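Local coordinates for cell cycle serine/threonine-protein kinase CDC5/MSD2 (PDB 6MF4) that phosphorylates serine and threonine residues of cell-cycle proteins to promote mitotic exit, and is represented here by its phosphoprotein-binding polo-box domain, at residues A[221-231]-A[266-276]. Residues are numbered along the deposited sequence; the frame is centred on the assembly and turned at random.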
ATOM      1  N   PHE A 221      -6.395   3.261  -1.444  1.00 15.35           N
ATOM      2  CA  PHE A 221      -7.805   2.903  -1.425  1.00 17.17           C
ATOM      3  C   PHE A 221      -8.384   2.986  -2.830  1.00 20.36           C
ATOM      4  O   PHE A 221      -8.452   4.068  -3.416  1.00 20.17           O
ATOM      5  CB  PHE A 221      -8.576   3.824  -0.478  1.00 21.24           C
ATOM      6  CG  PHE A 221      -8.030   3.844   0.920  1.00 20.53           C
ATOM      7  CD1 PHE A 221      -6.956   4.651   1.245  1.00 18.82           C
ATOM      8  CD2 PHE A 221      -8.592   3.054   1.910  1.00 18.41           C
ATOM      9  CE1 PHE A 221      -6.447   4.670   2.531  1.00 16.81           C
ATOM     10  CE2 PHE A 221      -8.089   3.071   3.193  1.00 19.88           C
ATOM     11  CZ  PHE A 221      -7.016   3.880   3.504  1.00 17.30           C
ATOM     12  N   ASN A 222      -8.780   1.834  -3.365  1.00 19.16           N
ATOM     13  CA  ASN A 222      -9.411   1.750  -4.680  1.00 24.24           C
ATOM     14  C   ASN A 222     -10.920   1.609  -4.531  1.00 23.85           C
ATOM     15  O   ASN A 222     -11.412   0.564  -4.102  1.00 23.33           O
ATOM     16  CB  ASN A 222      -8.865   0.562  -5.476  1.00 23.05           C
ATOM     17  CG  ASN A 222      -7.422   0.744  -5.903  1.00 23.66           C
ATOM     18  OD1 ASN A 222      -6.748   1.697  -5.506  1.00 22.52           O
ATOM     19  ND2 ASN A 222      -6.937  -0.183  -6.726  1.00 24.00           N
ATOM     20  N   PHE A 223     -11.652   2.657  -4.892  1.00 26.17           N
ATOM     21  CA  PHE A 223     -13.103   2.666  -4.741  1.00 30.18           C
ATOM     22  C   PHE A 223     -13.785   2.115  -5.993  1.00 33.24           C
ATOM     23  O   PHE A 223     -13.183   2.059  -7.066  1.00 30.37           O
ATOM     24  CB  PHE A 223     -13.587   4.086  -4.432  1.00 27.35           C
ATOM     25  CG  PHE A 223     -12.975   4.671  -3.187  1.00 22.42           C
ATOM     26  CD1 PHE A 223     -13.579   4.496  -1.953  1.00 25.01           C
ATOM     27  CD2 PHE A 223     -11.786   5.380  -3.250  1.00 23.41           C
ATOM     28  CE1 PHE A 223     -13.012   5.024  -0.806  1.00 25.09           C
ATOM     29  CE2 PHE A 223     -11.214   5.907  -2.108  1.00 24.33           C
ATOM     30  CZ  PHE A 223     -11.826   5.731  -0.886  1.00 22.54           C
ATOM     31  N   LYS A 224     -15.042   1.709  -5.836  1.00 40.07           N
ATOM     32  CA  LYS A 224     -15.823   1.097  -6.913  1.00 49.45           C
ATOM     33  C   LYS A 224     -15.884   1.940  -8.186  1.00 48.36           C
ATOM     34  O   LYS A 224     -16.009   1.406  -9.286  1.00 44.87           O
ATOM     35  CB  LYS A 224     -17.246   0.827  -6.426  1.00 42.06           C
ATOM     36  CG  LYS A 224     -17.336  -0.221  -5.333  1.00 41.62           C
ATOM     37  N   ASP A 225     -15.794   3.255  -8.027  1.00 39.53           N
ATOM     38  CA  ASP A 225     -15.928   4.186  -9.150  1.00 37.03           C
ATOM     39  C   ASP A 225     -14.604   4.389  -9.892  1.00 41.40           C
ATOM     40  O   ASP A 225     -14.486   5.266 -10.750  1.00 37.33           O
ATOM     41  CB  ASP A 225     -16.469   5.533  -8.657  1.00 44.69           C
ATOM     42  CG  ASP A 225     -15.550   6.202  -7.645  1.00 56.12           C
ATOM     43  OD1 ASP A 225     -14.532   5.590  -7.265  1.00 50.38           O
ATOM     44  OD2 ASP A 225     -15.854   7.339  -7.219  1.00 55.73           O
ATOM     45  N   HIS A 226     -13.616   3.570  -9.549  1.00 34.06           N
ATOM     46  CA  HIS A 226     -12.298   3.597 -10.180  1.00 39.40           C
ATOM     47  C   HIS A 226     -11.530   4.880  -9.876  1.00 40.58           C
ATOM     48  O   HIS A 226     -10.475   5.131 -10.465  1.00 39.89           O
ATOM     49  CB  HIS A 226     -12.411   3.411 -11.694  1.00 44.07           C
ATOM     50  CG  HIS A 226     -11.197   2.784 -12.308  1.00 45.55           C
ATOM     51  ND1 HIS A 226     -10.715   1.555 -11.910  1.00 47.51           N
ATOM     52  CD2 HIS A 226     -10.360   3.219 -13.280  1.00 42.92           C
ATOM     53  CE1 HIS A 226      -9.639   1.258 -12.615  1.00 43.71           C
ATOM     54  NE2 HIS A 226      -9.401   2.252 -13.451  1.00 44.86           N
ATOM     55  N   HIS A 227     -12.057   5.694  -8.968  1.00 33.34           N
ATOM     56  CA  HIS A 227     -11.257   6.745  -8.372  1.00 33.70           C
ATOM     57  C   HIS A 227     -10.419   6.067  -7.297  1.00 26.42           C
ATOM     58  O   HIS A 227     -10.929   5.232  -6.549  1.00 26.86           O
ATOM     59  CB  HIS A 227     -12.120   7.867  -7.782  1.00 32.82           C
ATOM     60  CG  HIS A 227     -13.004   8.551  -8.784  1.00 36.76           C
ATOM     61  ND1 HIS A 227     -12.505   9.356  -9.785  1.00 44.43           N
ATOM     62  CD2 HIS A 227     -14.351   8.563  -8.925  1.00 42.89           C
ATOM     63  CE1 HIS A 227     -13.510   9.830 -10.507  1.00 43.41           C
ATOM     64  NE2 HIS A 227     -14.637   9.363 -10.004  1.00 37.37           N
ATOM     65  N   LYS A 228      -9.133   6.394  -7.250  1.00 29.00           N
ATOM     66  CA  LYS A 228      -8.249   5.850  -6.231  1.00 27.62           C
ATOM     67  C   LYS A 228      -7.593   6.973  -5.468  1.00 25.97           C
ATOM     68  O   LYS A 228      -7.323   8.046  -6.013  1.00 30.13           O
ATOM     69  CB  LYS A 228      -7.168   4.957  -6.836  1.00 29.43           C
ATOM     70  CG  LYS A 228      -7.640   4.018  -7.909  1.00 33.82           C
ATOM     71  CD  LYS A 228      -6.458   3.229  -8.456  1.00 37.57           C
ATOM     72  CE  LYS A 228      -6.793   2.545  -9.761  1.00 43.07           C
ATOM     73  NZ  LYS A 228      -8.200   2.098  -9.802  1.00 40.35           N
ATOM     74  N   MET A 229      -7.333   6.712  -4.197  1.00 24.00           N
ATOM     75  CA  MET A 229      -6.650   7.666  -3.350  1.00 23.65           C
ATOM     76  C   MET A 229      -5.581   6.953  -2.551  1.00 23.67           C
ATOM     77  O   MET A 229      -5.798   5.841  -2.059  1.00 20.92           O
ATOM     78  CB  MET A 229      -7.642   8.365  -2.426  1.00 27.93           C
ATOM     79  CG  MET A 229      -8.546   9.349  -3.154  1.00 36.57           C
ATOM     80  SD  MET A 229      -9.899   9.952  -2.128  1.00 48.11           S
ATOM     81  CE  MET A 229      -9.024  10.443  -0.643  1.00 32.55           C
ATOM     82  N   ALA A 230      -4.421   7.590  -2.450  1.00 19.20           N
ATOM     83  CA  ALA A 230      -3.339   7.085  -1.622  1.00 21.70           C
ATOM     84  C   ALA A 230      -2.992   8.112  -0.553  1.00 23.88           C
ATOM     85  O   ALA A 230      -2.843   9.296  -0.846  1.00 23.20           O
ATOM     86  CB  ALA A 230      -2.123   6.758  -2.466  1.00 19.99           C
ATOM     87  N   ILE A 231      -2.882   7.646   0.687  1.00 21.66           N
ATOM     88  CA  ILE A 231      -2.496   8.484   1.815  1.00 17.55           C
ATOM     89  C   ILE A 231      -1.061   8.157   2.221  1.00 21.63           C
ATOM     90  O   ILE A 231      -0.736   6.998   2.489  1.00 19.40           O
ATOM     91  CB  ILE A 231      -3.434   8.269   3.022  1.00 17.18           C
ATOM     92  CG1 ILE A 231      -4.902   8.480   2.627  1.00 21.47           C
ATOM     93  CG2 ILE A 231      -3.052   9.182   4.172  1.00 18.83           C
ATOM     94  CD1 ILE A 231      -5.249   9.902   2.170  1.00 23.70           C
ATOM     95  N   GLU A 266     -16.390  15.270  -9.203  1.00 28.59           N
ATOM     96  CA  GLU A 266     -17.230  14.078  -9.120  1.00 31.55           C
ATOM     97  C   GLU A 266     -16.646  13.007  -8.210  1.00 35.99           C
ATOM     98  O   GLU A 266     -17.247  11.946  -8.035  1.00 34.78           O
ATOM     99  CB  GLU A 266     -17.457  13.475 -10.513  1.00 29.96           C
ATOM    100  CG  GLU A 266     -16.242  12.785 -11.149  1.00 28.01           C
ATOM    101  CD  GLU A 266     -15.314  13.743 -11.869  1.00 27.90           C
ATOM    102  OE1 GLU A 266     -15.353  14.958 -11.576  1.00 27.98           O
ATOM    103  OE2 GLU A 266     -14.544  13.275 -12.734  1.00 29.64           O
ATOM    104  N   SER A 267     -15.476  13.266  -7.638  1.00 36.42           N
ATOM    105  CA  SER A 267     -14.763  12.219  -6.919  1.00 45.35           C
ATOM    106  C   SER A 267     -15.301  12.018  -5.505  1.00 38.94           C
ATOM    107  O   SER A 267     -14.936  11.048  -4.849  1.00 36.96           O
ATOM    108  CB  SER A 267     -13.264  12.529  -6.871  1.00 44.95           C
ATOM    109  OG  SER A 267     -13.018  13.810  -6.310  1.00 45.31           O
ATOM    110  N   ASN A 268     -16.172  12.912  -5.041  1.00 30.05           N
ATOM    111  CA  ASN A 268     -16.849  12.714  -3.760  1.00 32.15           C
ATOM    112  C   ASN A 268     -15.850  12.537  -2.607  1.00 32.93           C
ATOM    113  O   ASN A 268     -15.937  11.597  -1.815  1.00 24.17           O
ATOM    114  CB  ASN A 268     -17.786  11.503  -3.861  1.00 36.78           C
ATOM    115  CG  ASN A 268     -18.996  11.773  -4.728  1.00 52.63           C
ATOM    116  OD1 ASN A 268     -19.388  12.923  -4.921  1.00 56.77           O
ATOM    117  ND2 ASN A 268     -19.587  10.714  -5.270  1.00 61.68           N
ATOM    118  N   PHE A 269     -14.903  13.463  -2.523  1.00 32.16           N
ATOM    119  CA  PHE A 269     -13.769  13.328  -1.618  1.00 33.54           C
ATOM    120  C   PHE A 269     -14.164  13.129  -0.152  1.00 26.86           C
ATOM    121  O   PHE A 269     -13.581  12.293   0.539  1.00 27.39           O
ATOM    122  CB  PHE A 269     -12.862  14.554  -1.746  1.00 34.68           C
ATOM    123  CG  PHE A 269     -11.832  14.660  -0.659  1.00 30.90           C
ATOM    124  CD1 PHE A 269     -10.709  13.849  -0.665  1.00 39.57           C
ATOM    125  CD2 PHE A 269     -11.986  15.577   0.366  1.00 37.82           C
ATOM    126  CE1 PHE A 269      -9.760  13.947   0.339  1.00 34.35           C
ATOM    127  CE2 PHE A 269     -11.045  15.679   1.370  1.00 36.64           C
ATOM    128  CZ  PHE A 269      -9.929  14.865   1.356  1.00 33.67           C
ATOM    129  N   ARG A 270     -15.152  13.877   0.329  1.00 26.89           N
ATOM    130  CA  ARG A 270     -15.479  13.837   1.751  1.00 28.10           C
ATOM    131  C   ARG A 270     -16.029  12.479   2.174  1.00 25.40           C
ATOM    132  O   ARG A 270     -15.752  12.006   3.279  1.00 24.07           O
ATOM    133  CB  ARG A 270     -16.485  14.934   2.105  1.00 35.80           C
ATOM    134  CG  ARG A 270     -16.824  15.001   3.594  1.00 40.36           C
ATOM    135  CD  ARG A 270     -15.590  15.294   4.452  1.00 43.52           C
ATOM    136  NE  ARG A 270     -15.120  14.122   5.192  1.00 36.22           N
ATOM    137  CZ  ARG A 270     -14.146  14.151   6.099  1.00 40.19           C
ATOM    138  NH1 ARG A 270     -13.524  15.290   6.380  1.00 39.75           N
ATOM    139  NH2 ARG A 270     -13.790  13.036   6.724  1.00 32.74           N
ATOM    140  N   GLU A 271     -16.817  11.855   1.307  1.00 24.56           N
ATOM    141  CA  GLU A 271     -17.336  10.525   1.597  1.00 25.20           C
ATOM    142  C   GLU A 271     -16.194   9.515   1.593  1.00 22.60           C
ATOM    143  O   GLU A 271     -16.140   8.613   2.429  1.00 22.92           O
ATOM    144  CB  GLU A 271     -18.409  10.128   0.582  1.00 27.47           C
ATOM    145  CG  GLU A 271     -18.870   8.674   0.677  1.00 34.87           C
ATOM    146  CD  GLU A 271     -19.447   8.314   2.038  1.00 42.38           C
ATOM    147  OE1 GLU A 271     -19.837   9.232   2.792  1.00 44.97           O
ATOM    148  OE2 GLU A 271     -19.511   7.105   2.353  1.00 42.00           O
ATOM    149  N   LYS A 272     -15.273   9.674   0.652  1.00 22.97           N
ATOM    150  CA  LYS A 272     -14.150   8.753   0.546  1.00 22.65           C
ATOM    151  C   LYS A 272     -13.230   8.872   1.757  1.00 21.58           C
ATOM    152  O   LYS A 272     -12.758   7.864   2.276  1.00 21.49           O
ATOM    153  CB  LYS A 272     -13.382   8.999  -0.752  1.00 24.13           C
ATOM    154  CG  LYS A 272     -14.134   8.470  -1.965  1.00 25.10           C
ATOM    155  CD  LYS A 272     -13.469   8.834  -3.277  1.00 33.33           C
ATOM    156  CE  LYS A 272     -14.201   8.192  -4.460  1.00 37.78           C
ATOM    157  NZ  LYS A 272     -15.658   7.945  -4.199  1.00 36.36           N
ATOM    158  N   LEU A 273     -12.990  10.095   2.226  1.00 21.44           N
ATOM    159  CA  LEU A 273     -12.125  10.284   3.388  1.00 21.74           C
ATOM    160  C   LEU A 273     -12.758   9.675   4.637  1.00 22.71           C
ATOM    161  O   LEU A 273     -12.061   9.150   5.504  1.00 21.08           O
ATOM    162  CB  LEU A 273     -11.828  11.766   3.613  1.00 26.93           C
ATOM    163  CG  LEU A 273     -10.765  12.062   4.676  1.00 28.11           C
ATOM    164  CD1 LEU A 273      -9.400  11.497   4.270  1.00 23.43           C
ATOM    165  CD2 LEU A 273     -10.665  13.560   4.939  1.00 30.53           C
ATOM    166  N   THR A 274     -14.081   9.738   4.726  1.00 22.37           N
ATOM    167  CA  THR A 274     -14.796   9.107   5.826  1.00 22.32           C
ATOM    168  C   THR A 274     -14.605   7.593   5.791  1.00 20.62           C
ATOM    169  O   THR A 274     -14.354   6.965   6.821  1.00 22.06           O
ATOM    170  CB  THR A 274     -16.298   9.447   5.778  1.00 29.00           C
ATOM    171  OG1 THR A 274     -16.469  10.848   6.020  1.00 31.91           O
ATOM    172  CG2 THR A 274     -17.079   8.658   6.825  1.00 34.67           C
ATOM    173  N   LEU A 275     -14.722   7.009   4.602  1.00 22.58           N
ATOM    174  CA  LEU A 275     -14.521   5.574   4.432  1.00 24.12           C
ATOM    175  C   LEU A 275     -13.087   5.190   4.790  1.00 20.70           C
ATOM    176  O   LEU A 275     -12.843   4.171   5.437  1.00 21.91           O
ATOM    177  CB  LEU A 275     -14.841   5.156   2.995  1.00 24.16           C
ATOM    178  CG  LEU A 275     -16.332   5.118   2.644  1.00 24.94           C
ATOM    179  CD1 LEU A 275     -16.527   5.044   1.143  1.00 26.83           C
ATOM    180  CD2 LEU A 275     -17.017   3.945   3.326  1.00 26.45           C
ATOM    181  N   ILE A 276     -12.145   6.030   4.378  1.00 21.08           N
ATOM    182  CA  ILE A 276     -10.735   5.814   4.669  1.00 18.06           C
ATOM    183  C   ILE A 276     -10.494   5.772   6.175  1.00 19.84           C
ATOM    184  O   ILE A 276      -9.813   4.880   6.675  1.00 17.34           O
ATOM    185  CB  ILE A 276      -9.871   6.913   4.012  1.00 18.27           C
ATOM    186  CG1 ILE A 276      -9.780   6.654   2.508  1.00 19.09           C
ATOM    187  CG2 ILE A 276      -8.468   6.979   4.628  1.00 18.69           C
ATOM    188  CD1 ILE A 276      -9.107   7.749   1.725  1.00 21.93           C
TER
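In the second polo box of Cdc5, the C-terminal helix packs across the antiparallel sheet, and the β-hairpin of strands 221-223 and 228-231 meets the helix's first turns through I276, K272 and M229. The interface illustrates how a helix is seated on a sheet by aliphatic chains laid over aromatic faces. I276 sits on F221: its CG1 lies 3.6 Å from the F221 ring centroid, over the centre of the face, while its CG2 reaches F221 CZ at the far end of the ring. One turn earlier K272 repeats the pattern on F223, its CG 3.7 Å above the ring centre. From CB to CE the lysine runs extended (chi2 174°, chi3 176°), so its methylenes follow the ring from CZ toward CG and carry NZ to the hairpin turn. There NZ forms a salt bridge with D225 OD2 at 3.1 Å, although the exact place of that oxygen is less certain; NZ also makes an off-centre cation-pi contact with F223. D225 lies in the type I turn from F223 to H226, and its OD1 accepts a hydrogen bond from the backbone N-H of H227, an Asx turn that fixes the side chain. Alongside these two pairs, on the neighbouring strand, M229 bends at its thioether (chi3 50°), bringing CE 3.6 Å from I276 CD1 and 3.7 Å from F269 CE1, while SD rests near K272 CB. F269 continues into a cluster with L252, V255 and L256 of helix 252-258. At the hairpin end, S267 CA lies over one face of the H227 imidazole, whose ND1 is hydrogen-bonded to the hydroxyl of Y240. Mostly buried, this packing joins the central strands to the closing helix in the six-stranded antiparallel sheet-plus-helix architecture characteristic of a polo box.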